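Local coordinates for putative alpha/beta hydrolase (Desulfitobacterium hafniense, PDB 4RPC), which is a putative alpha/beta hydrolase of unknown substrate that probably cleaves ester-like or related bonds by nucleophilic catalysis, at residues R43-K46 against D47-L51; P237-G240 against H241-L245; S253-I256 against R257-L260. All blocks are in the same frame, centred on the assembly; numbering follows the deposited sequence.

Contact 1: residues R43-K46 against D47-L51; sequences RDLK and DRYCL
Asp47 folds its side chain back over the turn that follows helix 39-45, CG held between the backbone N and the carbonyl carbon (chi1 68°), which brings OD1 to 3.2 Å from the carbonyl O of Asp44. The two acceptors share the guanidinium of Arg257, which reaches in from helix 249-259 to form a salt bridge with OD1 of Asp47 and a weak hydrogen bond with O of Asp44. The amide N of Asp47 donates to a bound water at 3.0 Å, and the same water probably donates to the carbonyl O of Arg43.

At Arg48 the chain turns, and its N donates to the carbonyl O of Leu45 at 3.0 Å, approaching from above the carbonyl plane. Tyr49 N grips the same oxygen, Leu45 O, at 2.9 Å, almost in line with the C=O bond and with a nearly straight N-H (172°). The Tyr49 ring passes slantwise across Leu45, its CD2 being 3.7 Å from CB of Leu45, while CG of Arg48 sits over one ring face, toward its rim. Leu51, on strand 50-54, points back to the helix: CD1 packs on CB of Leu45 at 4.1 Å, and CD2 lies 3.7 Å from CA of Lys46.

This is the tight link from a helix into the next strand of an alpha/beta sheet. Two amides share one carbonyl oxygen in this turn, and the arginine charge probably offsets the negative potential that carbonyls and carboxylate build up there.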
loop_
_atom_site.group_PDB
_atom_site.type_symbol
_atom_site.label_atom_id
_atom_site.label_comp_id
_atom_site.label_asym_id
_atom_site.label_seq_id
_atom_site.Cartn_x
_atom_site.Cartn_y
_atom_site.Cartn_z
ATOM N N ARG A 43 -5.357 -11.480 11.972
ATOM C CA ARG A 43 -6.132 -12.529 12.624
ATOM C C ARG A 43 -6.321 -13.764 11.771
ATOM O O ARG A 43 -6.159 -14.868 12.281
ATOM C CB ARG A 43 -7.502 -12.036 13.090
ATOM C CG ARG A 43 -7.409 -11.054 14.249
ATOM C CD ARG A 43 -8.744 -10.917 14.966
ATOM N NE ARG A 43 -9.699 -10.249 14.107
ATOM C CZ ARG A 43 -9.771 -8.925 13.939
ATOM N NH1 ARG A 43 -8.959 -8.082 14.592
ATOM N NH2 ARG A 43 -10.702 -8.429 13.125
ATOM N N ASP A 44 -6.606 -13.584 10.476
ATOM C CA ASP A 44 -6.771 -14.739 9.563
ATOM C C ASP A 44 -5.476 -15.522 9.270
ATOM O O ASP A 44 -5.526 -16.717 9.059
ATOM C CB ASP A 44 -7.384 -14.325 8.232
ATOM C CG ASP A 44 -8.776 -13.778 8.374
ATOM O OD1 ASP A 44 -9.452 -14.059 9.409
ATOM O OD2 ASP A 44 -9.196 -13.038 7.437
ATOM N N LEU A 45 -4.332 -14.846 9.224
ATOM C CA LEU A 45 -3.099 -15.517 8.847
ATOM C C LEU A 45 -2.165 -15.860 10.021
ATOM O O LEU A 45 -1.215 -16.584 9.825
ATOM C CB LEU A 45 -2.348 -14.658 7.816
ATOM C CG LEU A 45 -3.139 -14.264 6.567
ATOM C CD1 LEU A 45 -2.343 -13.274 5.742
ATOM C CD2 LEU A 45 -3.473 -15.489 5.731
ATOM N N LYS A 46 -2.431 -15.371 11.231
ATOM C CA LYS A 46 -1.458 -15.516 12.320
ATOM C C LYS A 46 -1.209 -16.956 12.746
ATOM O O LYS A 46 -0.134 -17.263 13.237
ATOM C CB LYS A 46 -1.848 -14.692 13.538
ATOM C CG LYS A 46 -3.095 -15.132 14.276
ATOM C CD LYS A 46 -3.411 -14.069 15.310
ATOM C CE LYS A 46 -4.707 -14.324 16.073
ATOM N NZ LYS A 46 -4.425 -15.347 17.111
ATOM N N ASP A 47 -2.204 -17.826 12.561
ATOM C CA ASP A 47 -2.033 -19.260 12.816
ATOM C C ASP A 47 -0.780 -19.837 12.112
ATOM O O ASP A 47 -0.106 -20.692 12.644
ATOM C CB ASP A 47 -3.316 -20.055 12.427
ATOM C CG ASP A 47 -3.593 -20.085 10.885
ATOM O OD1 ASP A 47 -3.656 -19.016 10.205
ATOM O OD2 ASP A 47 -3.766 -21.207 10.328
ATOM N N ARG A 48 -0.454 -19.315 10.930
ATOM C CA ARG A 48 0.480 -19.949 10.059
ATOM C C ARG A 48 1.637 -19.026 9.593
ATOM O O ARG A 48 2.796 -19.447 9.480
ATOM C CB ARG A 48 -0.328 -20.497 8.897
ATOM C CG ARG A 48 0.445 -20.663 7.616
ATOM C CD ARG A 48 1.378 -21.867 7.651
ATOM N NE ARG A 48 1.549 -22.370 6.281
ATOM C CZ ARG A 48 2.625 -22.999 5.818
ATOM N NH1 ARG A 48 3.690 -23.245 6.604
ATOM N NH2 ARG A 48 2.633 -23.370 4.544
ATOM N N TYR A 49 1.335 -17.765 9.337
ATOM C CA TYR A 49 2.332 -16.864 8.800
ATOM C C TYR A 49 2.988 -15.960 9.797
ATOM O O TYR A 49 2.383 -15.572 10.797
ATOM C CB TYR A 49 1.697 -16.027 7.690
ATOM C CG TYR A 49 1.202 -16.952 6.617
ATOM C CD1 TYR A 49 2.079 -17.450 5.696
ATOM C CD2 TYR A 49 -0.120 -17.380 6.587
ATOM C CE1 TYR A 49 1.672 -18.335 4.729
ATOM C CE2 TYR A 49 -0.548 -18.268 5.614
ATOM C CZ TYR A 49 0.358 -18.742 4.690
ATOM O OH TYR A 49 -0.001 -19.629 3.725
ATOM N N CYS A 50 4.239 -15.614 9.476
ATOM C CA CYS A 50 4.919 -14.549 10.135
ATOM C C CYS A 50 4.522 -13.214 9.464
ATOM O O CYS A 50 4.919 -12.963 8.359
ATOM C CB CYS A 50 6.416 -14.731 10.033
ATOM S SG CYS A 50 7.273 -13.416 10.913
ATOM N N LEU A 51 3.721 -12.399 10.147
ATOM C CA LEU A 51 3.251 -11.138 9.627
ATOM C C LEU A 51 4.195 -10.073 10.100
ATOM O O LEU A 51 4.459 -9.943 11.286
ATOM C CB LEU A 51 1.819 -10.810 10.128
ATOM C CG LEU A 51 0.618 -11.613 9.599
ATOM C CD1 LEU A 51 0.852 -12.168 8.196
ATOM C CD2 LEU A 51 0.193 -12.718 10.534
HETATM O O HOH W 1 -5.175 -17.417 12.008
#

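Contact 2: residues P237-G240 against H241-L245; sequences PNRG and HAEVL
Glu243, in the first turn of helix 243-247, reaches back to the loop that follows strand 232-236, and its OE1 accepts the amide of Gly240 at 2.7 Å through the anti lone pair. The backbone answers in the other direction, Glu243 N donating to the carbonyl O of Gly240 at 3.0 Å from above the carbonyl plane. Gly240 is thus held at both its N-H and its C=O by one residue, in the tightly packed half of the contact. On this inner side a water also donates to O of Gly240 and accepts from N of Val244. With CG swung opposite the backbone N (chi1 -172°) and the chain extended beyond it, the carboxylate of Glu243 lies near the Arg239 backbone, and its CG packs at 3.6 Å on CD of Arg239. CG2 of Val244 adds a looser touch on CG of Arg239.

The outer side is wetter. Another water sits between OE2 of Glu243 and the carbonyl O of Asn238, probably donating to them; the latter oxygen also takes NH1 of Arg239 at 3.0 Å. The guanidinium passes the carboxylate without pairing, NE of Arg239 lying 4.6 Å from OE2 of Glu243, and forms its salt bridge with Glu248 instead.

Were Glu243 replaced by an alanine, the Gly240 amide would probably be left without its acceptor and the loop freer to shift. That matters because His241, next in the chain, hydrogen-bonds Glu213 through ND1 and Ser96 weakly through NE2, consistent with a Ser-His-Glu triad: the doubly held glycine probably helps to fix the backbone from which the presumed catalytic histidine extends.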
loop_
_atom_site.group_PDB
_atom_site.type_symbol
_atom_site.label_atom_id
_atom_site.label_comp_id
_atom_site.label_asym_id
_atom_site.label_seq_id
_atom_site.Cartn_x
_atom_site.Cartn_y
_atom_site.Cartn_z
ATOM N N PRO A 237 -15.520 -6.598 -8.317
ATOM C CA PRO A 237 -16.532 -5.762 -8.963
ATOM C C PRO A 237 -17.192 -4.855 -7.948
ATOM O O PRO A 237 -17.240 -5.200 -6.746
ATOM C CB PRO A 237 -17.559 -6.774 -9.489
ATOM C CG PRO A 237 -17.413 -7.985 -8.599
ATOM C CD PRO A 237 -16.025 -7.946 -7.991
ATOM N N ASN A 238 -17.685 -3.716 -8.436
ATOM C CA ASN A 238 -18.338 -2.688 -7.632
ATOM C C ASN A 238 -17.541 -2.306 -6.431
ATOM O O ASN A 238 -18.136 -2.024 -5.379
ATOM C CB ASN A 238 -19.698 -3.127 -7.137
ATOM C CG ASN A 238 -20.612 -3.382 -8.233
ATOM O OD1 ASN A 238 -20.758 -2.526 -9.081
ATOM N ND2 ASN A 238 -21.204 -4.577 -8.283
ATOM N N ARG A 239 -16.217 -2.285 -6.588
ATOM C CA ARG A 239 -15.339 -1.903 -5.486
ATOM C C ARG A 239 -14.446 -0.724 -5.921
ATOM O O ARG A 239 -13.971 -0.667 -7.053
ATOM C CB ARG A 239 -14.520 -3.099 -4.976
ATOM C CG ARG A 239 -15.334 -4.271 -4.385
ATOM C CD ARG A 239 -16.090 -3.816 -3.143
ATOM N NE ARG A 239 -16.872 -4.889 -2.537
ATOM C CZ ARG A 239 -18.145 -5.144 -2.812
ATOM N NH1 ARG A 239 -18.846 -4.393 -3.668
ATOM N NH2 ARG A 239 -18.742 -6.148 -2.199
ATOM N N GLY A 240 -14.291 0.246 -5.016
ATOM C CA GLY A 240 -13.369 1.354 -5.243
ATOM C C GLY A 240 -12.026 1.220 -4.549
ATOM O O GLY A 240 -11.664 0.177 -4.020
ATOM N N HIS A 241 -11.280 2.308 -4.550
ATOM C CA HIS A 241 -9.923 2.324 -4.013
ATOM C C HIS A 241 -9.920 1.885 -2.568
ATOM O O HIS A 241 -10.577 2.483 -1.726
ATOM C CB HIS A 241 -9.368 3.746 -4.102
ATOM C CG HIS A 241 -7.922 3.879 -3.738
ATOM N ND1 HIS A 241 -6.909 3.616 -4.623
ATOM C CD2 HIS A 241 -7.325 4.311 -2.602
ATOM C CE1 HIS A 241 -5.744 3.886 -4.060
ATOM N NE2 HIS A 241 -5.973 4.306 -2.832
ATOM N N ALA A 242 -9.211 0.797 -2.300
ATOM C CA ALA A 242 -9.106 0.230 -0.946
ATOM C C ALA A 242 -10.425 -0.256 -0.315
ATOM O O ALA A 242 -10.449 -0.492 0.882
ATOM C CB ALA A 242 -8.425 1.259 -0.029
ATOM N N GLU A 243 -11.515 -0.402 -1.097
ATOM C CA GLU A 243 -12.820 -0.863 -0.561
ATOM C C GLU A 243 -12.779 -2.350 -0.062
ATOM O O GLU A 243 -13.339 -2.689 1.019
ATOM C CB GLU A 243 -13.928 -0.693 -1.612
ATOM C CG GLU A 243 -15.310 -0.954 -1.057
ATOM C CD GLU A 243 -16.451 -0.421 -1.910
ATOM O OE1 GLU A 243 -16.224 0.052 -3.072
ATOM O OE2 GLU A 243 -17.629 -0.515 -1.407
ATOM N N VAL A 244 -12.094 -3.203 -0.806
ATOM C CA VAL A 244 -11.926 -4.583 -0.380
ATOM C C VAL A 244 -11.169 -4.641 0.942
ATOM O O VAL A 244 -11.494 -5.424 1.827
ATOM C CB VAL A 244 -11.155 -5.424 -1.422
ATOM C CG1 VAL A 244 -11.080 -6.874 -0.954
ATOM C CG2 VAL A 244 -11.867 -5.432 -2.778
ATOM N N LEU A 245 -10.145 -3.802 1.095
ATOM C CA LEU A 245 -9.394 -3.778 2.355
ATOM C C LEU A 245 -10.245 -3.269 3.490
ATOM O O LEU A 245 -10.177 -3.768 4.621
ATOM C CB LEU A 245 -8.157 -2.862 2.171
ATOM C CG LEU A 245 -7.238 -2.745 3.349
ATOM C CD1 LEU A 245 -6.707 -4.124 3.735
ATOM C CD2 LEU A 245 -6.082 -1.782 2.989
HETATM O O HOH W 2 -19.087 -0.542 -3.542
HETATM O O HOH W 3 -10.758 -2.504 -3.647
#

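Contact 3: residues S253-I256 against R257-L260; sequences SRLI and REIL
Arg257 N donates to the carbonyl O of Ser253 at 3.2 Å, the first of four successive i to i+4 bonds that make this the final part of alpha-helix 249-259. The helix lies against the central sheet of the alpha/beta hydrolase fold, its apolar side on strands 112-119, 204-210 and 232-236. Glu258 N reaches O of Arg254 at 2.9 Å, and Ile259 N reaches O of Leu255 with the straightest N-H of the series, 174°; both donors stand nearly in line with the C=O bond they use. The last bond, from Leu260 N to O of Ile256, is more bent at 145°, and Leu260 is where the backbone leaves helical angles. Each of the four carbonyls from Ser253 to Ile256 therefore has an amide partner.

The polar side chains look elsewhere for theirs. Ser253 OG bonds to OD2 of Asp44, and the guanidinium of Arg257, at the end of a chain extended from CG to NE, is satisfied by Asp47; both tie the helix to 39-45 and the turn beyond it. Glu258 instead lays its aliphatic part back along its own helix, CG lying 3.3 Å from the carbonyl O of Arg254 and OE1 beside CD1 of Leu255. NH1 of Arg254 stays 4.7 Å from OE2 of Glu258, an attraction of charges without contact.

On the sheet side, Leu255 and Ile259 meet aslant, CG of the leucine 3.9 Å from CD1 of the isoleucine. Ile256 and Leu260 run side by side in the same direction, with CG2 of Ile256 3.9 Å from CD1 of Leu260.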
loop_
_atom_site.group_PDB
_atom_site.type_symbol
_atom_site.label_atom_id
_atom_site.label_comp_id
_atom_site.label_asym_id
_atom_site.label_seq_id
_atom_site.Cartn_x
_atom_site.Cartn_y
_atom_site.Cartn_z
ATOM N N SER A 253 -6.931 -11.830 2.802
ATOM C CA SER A 253 -6.390 -13.049 3.486
ATOM C C SER A 253 -6.443 -14.297 2.664
ATOM O O SER A 253 -5.487 -15.040 2.592
ATOM C CB SER A 253 -7.181 -13.370 4.737
ATOM O OG SER A 253 -7.026 -12.317 5.610
ATOM N N ARG A 254 -7.609 -14.540 2.094
ATOM C CA ARG A 254 -7.830 -15.744 1.295
ATOM C C ARG A 254 -6.906 -15.713 0.092
ATOM O O ARG A 254 -6.260 -16.672 -0.247
ATOM C CB ARG A 254 -9.282 -15.773 0.843
ATOM C CG ARG A 254 -9.898 -17.128 0.743
ATOM C CD ARG A 254 -11.374 -17.073 1.107
ATOM N NE ARG A 254 -12.225 -17.393 -0.028
ATOM C CZ ARG A 254 -12.464 -18.621 -0.477
ATOM N NH1 ARG A 254 -11.893 -19.687 0.084
ATOM N NH2 ARG A 254 -13.278 -18.781 -1.503
ATOM N N LEU A 255 -6.816 -14.574 -0.546
ATOM C CA LEU A 255 -5.993 -14.454 -1.730
ATOM C C LEU A 255 -4.496 -14.678 -1.431
ATOM O O LEU A 255 -3.788 -15.350 -2.195
ATOM C CB LEU A 255 -6.206 -13.069 -2.306
ATOM C CG LEU A 255 -5.647 -12.810 -3.692
ATOM C CD1 LEU A 255 -6.023 -13.931 -4.645
ATOM C CD2 LEU A 255 -6.196 -11.469 -4.192
ATOM N N ILE A 256 -4.017 -14.123 -0.321
ATOM C CA ILE A 256 -2.639 -14.346 0.093
ATOM C C ILE A 256 -2.344 -15.850 0.280
ATOM O O ILE A 256 -1.337 -16.361 -0.200
ATOM C CB ILE A 256 -2.282 -13.568 1.380
ATOM C CG1 ILE A 256 -2.166 -12.073 1.065
ATOM C CG2 ILE A 256 -0.932 -14.020 1.893
ATOM C CD1 ILE A 256 -2.067 -11.159 2.284
ATOM N N ARG A 257 -3.242 -16.545 0.958
ATOM C CA ARG A 257 -3.122 -18.007 1.167
ATOM C C ARG A 257 -3.112 -18.714 -0.161
ATOM O O ARG A 257 -2.299 -19.590 -0.361
ATOM C CB ARG A 257 -4.290 -18.585 1.989
ATOM C CG ARG A 257 -4.288 -18.239 3.472
ATOM C CD ARG A 257 -5.290 -19.071 4.304
ATOM N NE ARG A 257 -5.047 -18.923 5.758
ATOM C CZ ARG A 257 -4.281 -19.732 6.499
ATOM N NH1 ARG A 257 -3.667 -20.785 5.956
ATOM N NH2 ARG A 257 -4.106 -19.483 7.800
ATOM N N GLU A 258 -4.000 -18.313 -1.070
ATOM C CA GLU A 258 -4.129 -18.960 -2.396
ATOM C C GLU A 258 -2.892 -18.798 -3.230
ATOM O O GLU A 258 -2.395 -19.734 -3.766
ATOM C CB GLU A 258 -5.311 -18.376 -3.191
ATOM C CG GLU A 258 -6.696 -18.793 -2.691
ATOM C CD GLU A 258 -7.816 -18.029 -3.400
ATOM O OE1 GLU A 258 -7.549 -16.912 -3.959
ATOM O OE2 GLU A 258 -8.962 -18.532 -3.381
ATOM N N ILE A 259 -2.391 -17.582 -3.307
ATOM C CA ILE A 259 -1.143 -17.285 -4.025
ATOM C C ILE A 259 0.055 -17.977 -3.415
ATOM O O ILE A 259 0.999 -18.297 -4.099
ATOM C CB ILE A 259 -0.903 -15.754 -4.019
ATOM C CG1 ILE A 259 -1.893 -15.076 -4.977
ATOM C CG2 ILE A 259 0.549 -15.380 -4.315
ATOM C CD1 ILE A 259 -2.012 -13.565 -4.731
ATOM N N LEU A 260 0.044 -18.188 -2.112
ATOM C CA LEU A 260 1.133 -18.912 -1.473
ATOM C C LEU A 260 0.962 -20.448 -1.476
ATOM O O LEU A 260 1.571 -21.165 -0.686
ATOM C CB LEU A 260 1.338 -18.384 -0.057
ATOM C CG LEU A 260 1.763 -16.919 -0.012
ATOM C CD1 LEU A 260 2.016 -16.527 1.438
ATOM C CD2 LEU A 260 3.009 -16.712 -0.880
#

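From the N terminus, contact 1 comes first and closes the short turn from helix 39-45 into strand 50-54. Contact 2 follows nearly two hundred residues later, closing the loop that leads from edge strand 232-236 into helix 243-247, and contact 3 then joins successive turns of helix 249-259 near the C terminus. The three lie in series, none nested in or crossing another. Contacts 1 and 3 nevertheless touch, joining an early helix and turn to the last helix. Contact 2 stands apart, its centre about 23 Å from that of contact 1 and about 18 Å from that of contact 3, at the presumed active site.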